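PDB 3HB7: isochorismatase hydrolase from Alkaliphilus metalliredigens, which probably acts as a hydrolase of the isochorismatase family. Local coordinates for residues A9-D14 with D121-T126. Sequence-based numbering, arbitrary orientation.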
# COMPACT_ATOMS: atom_id res chain seq x y z
N ALA E 9 21.30 -38.52 -26.69
CA ALA E 9 19.94 -38.37 -27.11
C ALA E 9 19.49 -36.96 -26.85
O ALA E 9 19.72 -36.41 -25.80
CB ALA E 9 19.06 -39.32 -26.41
N ILE E 10 18.85 -36.37 -27.82
CA ILE E 10 18.37 -35.04 -27.67
C ILE E 10 16.89 -35.13 -27.59
O ILE E 10 16.27 -35.62 -28.49
CB ILE E 10 18.76 -34.22 -28.88
CG1 ILE E 10 20.27 -34.16 -28.96
CG2 ILE E 10 18.19 -32.84 -28.82
CD1 ILE E 10 20.77 -33.34 -30.05
N LEU E 11 16.33 -34.64 -26.50
CA LEU E 11 14.92 -34.75 -26.28
C LEU E 11 14.24 -33.46 -26.65
O LEU E 11 14.55 -32.44 -26.14
CB LEU E 11 14.64 -35.10 -24.83
CG LEU E 11 15.49 -36.24 -24.33
CD1 LEU E 11 15.30 -36.50 -22.88
CD2 LEU E 11 15.23 -37.45 -25.09
N VAL E 12 13.29 -33.54 -27.55
CA VAL E 12 12.62 -32.37 -27.98
C VAL E 12 11.26 -32.40 -27.38
O VAL E 12 10.47 -33.24 -27.68
CB VAL E 12 12.55 -32.34 -29.49
CG1 VAL E 12 11.95 -31.09 -29.96
CG2 VAL E 12 13.90 -32.48 -30.04
N ILE E 13 11.02 -31.46 -26.48
CA ILE E 13 9.89 -31.56 -25.60
C ILE E 13 8.79 -30.61 -25.89
O ILE E 13 8.90 -29.44 -25.72
CB ILE E 13 10.34 -31.37 -24.16
CG1 ILE E 13 11.19 -32.54 -23.72
CG2 ILE E 13 9.17 -31.26 -23.28
CD1 ILE E 13 12.19 -32.18 -22.75
N ASP E 14 7.69 -31.18 -26.33
CA ASP E 14 6.44 -30.50 -26.49
C ASP E 14 6.36 -29.35 -27.46
O ASP E 14 5.57 -28.46 -27.29
CB ASP E 14 5.91 -30.08 -25.14
CG ASP E 14 5.32 -31.22 -24.37
OD1 ASP E 14 5.10 -32.28 -24.93
OD2 ASP E 14 5.05 -31.04 -23.19
N ASP E 121 24.37 -42.37 -23.08
CA ASP E 121 24.80 -41.92 -21.78
C ASP E 121 24.47 -40.48 -21.44
O ASP E 121 24.68 -40.05 -20.35
CB ASP E 121 26.28 -42.23 -21.54
CG ASP E 121 27.21 -41.45 -22.44
OD1 ASP E 121 28.34 -41.90 -22.63
OD2 ASP E 121 26.85 -40.40 -22.96
N THR E 122 23.99 -39.74 -22.41
CA THR E 122 23.76 -38.35 -22.18
C THR E 122 22.48 -37.91 -22.81
O THR E 122 22.21 -38.23 -23.93
CB THR E 122 24.90 -37.53 -22.75
OG1 THR E 122 26.04 -37.71 -21.94
CG2 THR E 122 24.58 -36.08 -22.77
N VAL E 123 21.71 -37.13 -22.10
CA VAL E 123 20.53 -36.56 -22.68
C VAL E 123 20.65 -35.08 -22.71
O VAL E 123 21.15 -34.49 -21.80
CB VAL E 123 19.24 -36.99 -21.94
CG1 VAL E 123 19.31 -38.42 -21.56
CG2 VAL E 123 19.01 -36.16 -20.76
N VAL E 124 20.20 -34.47 -23.78
CA VAL E 124 20.26 -33.04 -23.89
C VAL E 124 18.90 -32.44 -24.17
O VAL E 124 18.17 -32.94 -24.97
CB VAL E 124 21.35 -32.56 -24.89
CG1 VAL E 124 22.35 -33.62 -25.18
CG2 VAL E 124 20.76 -32.02 -26.12
N LEU E 125 18.58 -31.36 -23.50
CA LEU E 125 17.21 -30.90 -23.38
C LEU E 125 16.85 -29.72 -24.23
O LEU E 125 17.53 -28.73 -24.23
CB LEU E 125 16.90 -30.55 -21.94
CG LEU E 125 16.61 -31.67 -20.98
CD1 LEU E 125 15.67 -32.56 -21.61
CD2 LEU E 125 17.85 -32.39 -20.66
N THR E 126 15.74 -29.84 -24.93
CA THR E 126 15.25 -28.80 -25.78
C THR E 126 13.76 -28.73 -25.70
O THR E 126 13.12 -29.69 -25.42
CB THR E 126 15.67 -29.03 -27.24
OG1 THR E 126 15.11 -30.23 -27.72
CG2 THR E 126 17.15 -29.11 -27.34
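Thr126 grips the carbonyl of Leu11 twice. Its backbone N lies 3.1 Å from Leu11 O, nearly in line with the C=O, while its OG1 donates to the same oxygen at 2.8 Å from above the carbonyl plane, 42° out of it. OG1 can do so because it sits between the backbone N and the carbonyl carbon (chi1 62°), which also brings it within 3.5 Å of Val12 CG2. An alanine here would probably take from Leu11 O the hydroxyl half of this double grip, leaving of the two Thr126 donors just the backbone N, and open a gap where OG1 meets Val12 and where the threonine methyl meets Ile10 CG2. On this same face, Val124 CG2 reaches obliquely over Ile10, touching CG1 at 3.6 Å as well as CG2. On the opposite face Leu11 and Leu125 run alongside each other with their tips turned the same direction. Leu125 CD1 meets Ile13 CD1 at 3.7 Å, and Leu11 CD1 leans on Val123 CB at 4.1 Å. Further backbone bonds, Ala9 N to Thr122 O, Val124 N to Ala9 O, Leu11 N to Val124 O and Ile13 N to Thr126 O, fix the parallel register, Ile10 opposite Val124. Helix 35-47 covers the Ile10 and Val12 face through Val45 and Phe42; helix 133-143 covers the Leu11 and Ile13 face through Thr137. Just past the strand end, Asp14 forms a salt bridge with Lys100. The two strands, 8-13 and 122-126, are the central neighbours of a parallel sheet ordered 3-2-1-4-5-6 with helices on both faces, the Rossmann-like alpha/beta/alpha sandwich of isochorismatase-type hydrolases.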